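Local coordinates for protein alginate lyase (PDB 6KFN) that cleaves alginate as a lyase (EC 4.2.2.3), probably by beta-elimination, and is built as a right-handed parallel beta-helix, at residues A[44-47]-A[48-51]; A[20-23]-A[24-27]. All coordinates share one frame; numbering follows the deposited sequence. Where two conformers were deposited one is given.

Contact 1 of 2, residues A[44-47]-A[48-51]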
ATOM      1  N   SER A  44      18.985  -1.777 -10.700  1.00  7.52           N
ATOM      2  CA  SER A  44      18.331  -0.500 -10.889  1.00  7.27           C
ATOM      3  C   SER A  44      18.270  -0.113 -12.351  1.00  7.63           C
ATOM      4  O   SER A  44      19.260  -0.221 -13.094  1.00  9.51           O
ATOM      5  CB  SER A  44      19.042   0.627 -10.133  1.00  8.17           C
ATOM      6  OG  SER A  44      18.878   0.465  -8.737  1.00  8.71           O
ATOM      7  N   GLY A  45      17.118   0.371 -12.758  1.00  7.00           N
ATOM      8  CA  GLY A  45      16.960   1.079 -14.005  1.00  7.47           C
ATOM      9  C   GLY A  45      17.233   2.580 -13.815  1.00  6.69           C
ATOM     10  O   GLY A  45      17.766   3.013 -12.797  1.00  7.79           O
ATOM     11  N   THR A  46      16.819   3.342 -14.804  1.00  6.30           N
ATOM     12  CA  THR A  46      16.795   4.803 -14.781  1.00  6.39           C
ATOM     13  C   THR A  46      15.444   5.255 -15.299  1.00  6.34           C
ATOM     14  O   THR A  46      14.679   4.470 -15.854  1.00  6.41           O
ATOM     15  CB  THR A  46      17.920   5.411 -15.642  1.00  6.62           C
ATOM     16  OG1 THR A  46      17.554   5.162 -16.987  1.00  7.09           O
ATOM     17  CG2 THR A  46      19.286   4.853 -15.295  1.00  7.77           C
ATOM     18  N   ALA A  47      15.174   6.557 -15.230  1.00  6.20           N
ATOM     19  CA  ALA A  47      13.929   7.058 -15.813  1.00  6.89           C
ATOM     20  C   ALA A  47      13.852   6.764 -17.296  1.00  7.08           C
ATOM     21  O   ALA A  47      12.783   6.471 -17.838  1.00  9.17           O
ATOM     22  CB  ALA A  47      13.767   8.552 -15.534  1.00  7.97           C
ATOM     23  N   SER A  48      14.993   6.880 -17.984  1.00  6.75           N
ATOM     24  CA  SER A  48      15.025   6.666 -19.432  1.00  7.47           C
ATOM     25  C   SER A  48      15.081   5.178 -19.792  1.00  9.05           C
ATOM     26  O   SER A  48      14.737   4.816 -20.928  1.00 12.24           O
ATOM     27  CB  SER A  48      16.249   7.356 -20.024  1.00  7.44           C
ATOM     28  OG  SER A  48      16.231   8.748 -19.774  1.00  9.11           O
ATOM     29  N   GLN A  49      15.566   4.346 -18.878  1.00  8.05           N
ATOM     30  CA  GLN A  49      15.780   2.918 -19.072  0.67  9.32           C
ATOM     31  C   GLN A  49      15.211   2.161 -17.869  1.00  7.82           C
ATOM     32  O   GLN A  49      15.974   1.548 -17.131  1.00  7.88           O
ATOM     33  CB  GLN A  49      17.281   2.559 -19.229  0.67 12.75           C
ATOM     34  CG  GLN A  49      18.136   3.309 -20.244  0.67  7.22           C
ATOM     35  CD  GLN A  49      19.619   2.914 -20.218  0.67  7.19           C
ATOM     36  OE1 GLN A  49      20.037   1.901 -20.782  0.67  8.95           O
ATOM     37  NE2 GLN A  49      20.372   3.696 -19.430  0.67  6.35           N
ATOM     38  N   PRO A  50      13.893   2.168 -17.639  1.00  6.98           N
ATOM     39  CA  PRO A  50      13.353   1.415 -16.500  1.00  6.39           C
ATOM     40  C   PRO A  50      13.525  -0.073 -16.763  1.00  6.30           C
ATOM     41  O   PRO A  50      13.761  -0.512 -17.895  1.00  7.18           O
ATOM     42  CB  PRO A  50      11.877   1.831 -16.458  1.00  7.82           C
ATOM     43  CG  PRO A  50      11.582   2.224 -17.895  1.00 11.30           C
ATOM     44  CD  PRO A  50      12.852   2.862 -18.390  1.00  9.28           C
ATOM     45  N   ILE A  51      13.370  -0.861 -15.705  1.00  5.77           N
ATOM     46  CA  ILE A  51      13.330  -2.317 -15.794  1.00  6.05           C
ATOM     47  C   ILE A  51      11.875  -2.716 -15.583  1.00  5.93           C
ATOM     48  O   ILE A  51      11.271  -2.310 -14.599  1.00  6.29           O
ATOM     49  CB  ILE A  51      14.266  -3.005 -14.785  1.00  6.04           C
ATOM     50  CG1 ILE A  51      15.671  -2.458 -14.895  1.00  7.18           C
ATOM     51  CG2 ILE A  51      14.248  -4.519 -15.040  1.00  7.42           C
ATOM     52  CD1 ILE A  51      16.670  -3.023 -13.895  1.00  8.01           C
TER
HETATM   53  O   HOH W   1      11.462   5.834 -20.375  1.00 38.74           O

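Contact 2 of 2, residues A[20-23]-A[24-27]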
ATOM      1  N   ASN A  20      19.830 -11.324 -13.858  1.00  9.04           N
ATOM      2  CA  ASN A  20      20.548 -10.705 -14.970  1.00  8.85           C
ATOM      3  C   ASN A  20      19.880  -9.436 -15.458  1.00  8.95           C
ATOM      4  O   ASN A  20      20.148  -8.983 -16.574  1.00  9.94           O
ATOM      5  CB  ASN A  20      20.680 -11.737 -16.113  1.00  9.23           C
ATOM      6  CG  ASN A  20      21.447 -11.250 -17.324  1.00 12.13           C
ATOM      7  OD1 ASN A  20      20.934 -11.307 -18.458  1.00 13.01           O
ATOM      8  ND2 ASN A  20      22.715 -10.904 -17.132  1.00 18.49           N
ATOM      9  N   ALA A  21      19.023  -8.813 -14.646  1.00  8.81           N
ATOM     10  CA  ALA A  21      18.267  -7.667 -15.107  1.00  9.13           C
ATOM     11  C   ALA A  21      19.184  -6.485 -15.375  1.00  9.46           C
ATOM     12  O   ALA A  21      20.105  -6.202 -14.598  1.00 10.39           O
ATOM     13  CB  ALA A  21      17.215  -7.276 -14.078  1.00 10.37           C
ATOM     14  N   LYS A  22      18.873  -5.773 -16.450  1.00  9.48           N
ATOM     15  CA  LYS A  22      19.592  -4.593 -16.912  0.67 10.36           C
ATOM     16  C   LYS A  22      18.607  -3.479 -17.222  1.00  9.38           C
ATOM     17  O   LYS A  22      17.463  -3.748 -17.611  1.00  8.60           O
ATOM     18  CB  LYS A  22      20.378  -4.924 -18.193  0.67 13.50           C
ATOM     19  CG  LYS A  22      21.404  -6.024 -17.991  0.67 11.44           C
ATOM     20  CD  LYS A  22      22.151  -6.332 -19.279  0.67 15.54           C
ATOM     21  CE  LYS A  22      23.131  -7.464 -19.089  0.67 21.54           C
ATOM     22  NZ  LYS A  22      23.647  -8.030 -20.363  0.67 33.37           N
ATOM     23  N   PRO A  23      19.034  -2.208 -17.088  1.00 10.26           N
ATOM     24  CA  PRO A  23      18.201  -1.097 -17.549  1.00 10.06           C
ATOM     25  C   PRO A  23      17.641  -1.362 -18.938  1.00  9.82           C
ATOM     26  O   PRO A  23      18.373  -1.767 -19.853  1.00 10.92           O
ATOM     27  CB  PRO A  23      19.159   0.114 -17.508  1.00 11.03           C
ATOM     28  CG  PRO A  23      20.171  -0.277 -16.434  1.00 11.69           C
ATOM     29  CD  PRO A  23      20.374  -1.764 -16.682  1.00 11.70           C
ATOM     30  N   GLY A  24      16.339  -1.118 -19.122  1.00  9.31           N
ATOM     31  CA  GLY A  24      15.677  -1.295 -20.398  1.00  9.58           C
ATOM     32  C   GLY A  24      15.149  -2.692 -20.658  1.00  9.55           C
ATOM     33  O   GLY A  24      14.505  -2.923 -21.679  1.00 11.05           O
ATOM     34  N   ASP A  25      15.372  -3.624 -19.743  1.00  9.30           N
ATOM     35  CA  ASP A  25      14.811  -4.959 -19.921  1.00  8.20           C
ATOM     36  C   ASP A  25      13.284  -4.912 -19.805  1.00  7.93           C
ATOM     37  O   ASP A  25      12.731  -4.207 -18.965  1.00  8.61           O
ATOM     38  CB  ASP A  25      15.362  -5.951 -18.900  1.00  7.74           C
ATOM     39  CG  ASP A  25      16.726  -6.498 -19.202  1.00  8.29           C
ATOM     40  OD1 ASP A  25      17.265  -6.233 -20.315  1.00  9.34           O
ATOM     41  OD2 ASP A  25      17.240  -7.234 -18.345  1.00  9.18           O
ATOM     42  N   ASP A  26      12.626  -5.772 -20.591  1.00  7.93           N
ATOM     43  CA  ASP A  26      11.176  -6.001 -20.548  1.00  7.31           C
ATOM     44  C   ASP A  26      10.993  -7.495 -20.298  1.00  6.69           C
ATOM     45  O   ASP A  26      11.166  -8.292 -21.217  1.00  7.32           O
ATOM     46  CB  ASP A  26      10.568  -5.544 -21.852  1.00  9.49           C
ATOM     47  CG  ASP A  26       9.061  -5.500 -21.860  1.00 10.62           C
ATOM     48  OD1 ASP A  26       8.450  -5.504 -20.790  1.00 10.66           O
ATOM     49  OD2 ASP A  26       8.498  -5.411 -23.001  1.00 13.98           O
ATOM     50  N   ILE A  27      10.688  -7.836 -19.049  1.00  6.50           N
ATOM     51  CA  ILE A  27      10.487  -9.209 -18.615  1.00  6.14           C
ATOM     52  C   ILE A  27       8.981  -9.468 -18.684  1.00  6.20           C
ATOM     53  O   ILE A  27       8.206  -8.887 -17.925  1.00  6.99           O
ATOM     54  CB  ILE A  27      11.038  -9.428 -17.205  1.00  6.29           C
ATOM     55  CG1 ILE A  27      12.520  -9.060 -17.138  1.00  7.50           C
ATOM     56  CG2 ILE A  27      10.773 -10.865 -16.775  1.00  7.54           C
ATOM     57  CD1 ILE A  27      13.062  -9.006 -15.696  1.00  8.41           C
TER
HETATM   58  O   HOH W   2      18.274  -4.045 -21.546  1.00 15.64           O

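Contact 1 of 2, residues A[44-47]-A[48-51]
Thr46 turns its hydroxyl inward over the loop it opens, so that OG1 lies 2.9 Å from the backbone N of Gln49 and accepts its hydrogen at an N-H...O angle of 135°. The torsion that does this sets OG1 between its own backbone N and carbonyl carbon (chi1 71°) and puts CG2 beside the backbone N, anti to the carbonyl carbon. Gln49 answers with its aliphatic part: CB sits 3.4 Å from Thr46 OG1. The same N-H of Gln49 also makes a weak bond to Thr46 O at 3.2 Å, so one donor is shared between a side-chain and a main-chain oxygen of a single residue. In return Thr46 N donates to Gln49 O at 3.1 Å; the bond is nearly straight at hydrogen (167°), but the donor stands well above the carbonyl plane. Beyond this pair, CD of the Pro50 ring lies 3.5 Å from Thr46 O, and Ile51 lays CG1 and CD1 against the backbone of Gly45, with CD1 3.6 Å from Gly45 N. One water donates to Ala47 O and, weakly, to Ser48 O. Ser44 OG is bonded to Asp80 N of the next coil. The chemistry implies a turn with type I backbone angles at Ala47 and Ser48, closed by reciprocal Thr46-Gln49 bonds, in which the hydroxyl supplements a weak main-chain link before strand 51-55 begins.

Contact 2 of 2, residues A[20-23]-A[24-27]
The backbone of Lys22, Pro23, Gly24 and Asp25 folds into a type II beta turn, closed by Asp25 N donating to Lys22 O at 3.0 Å with an N-H...O angle of 154°. Gly24 takes the third position with a positive phi, as glycine commonly does in type II turns. The carboxylate of Asp25 reaches back across the turn: with CG beside its own backbone N (chi1 -80°), OD2 comes 2.9 Å from Lys22 N and accepts its hydrogen. That donor approaches from above the carboxylate plane, 67° out of it, while Ala21 CA lies 3.4 Å from the same oxygen. Lys22 is thus held at both its N and its O by Asp25, through a side-chain and a main-chain bond. Its own side chain passes CB by the carboxylate, 3.9 Å from OD2. A water joins the other branch to the turn, donating to Asp25 OD1 at 2.7 Å and to Pro23 O at 2.8 Å. The carboxylate therefore has partners on both oxygens, and a salt bridge from OD1 to Arg4 should favour its charged form. In the fold, the turn carries the chain from the end of helix 11-19 into strand 25-29, which runs parallel to strands 4-8 and 51-55; Ile27 packs against Leu14, Ala17 and Leu18 of the helix.

Overall arrangement
Contact 2 comes first along the chain and sixteen residues separate it from contact 1, yet their centres lie only about 9 Å apart. Each leads into a strand, 25-29 and 51-55 respectively, and these strands pair in parallel, so the two turns occupy successive coils at the N-terminal end of the right-handed beta-helix. They touch directly: Pro50 O and Gly24 N, 2.9 Å apart, form a probable hydrogen bond, and Pro23 CB packs 3.5 Å from Gln49 O. Both lie on the same side of the chain's centre, some 22 to 25 Å out, and neither includes a sodium-binding residue. The Pro50-Gly24 bond joins the loops that lead into two neighbouring strands near the N-terminal end, where helix 11-19 probably caps the solenoid.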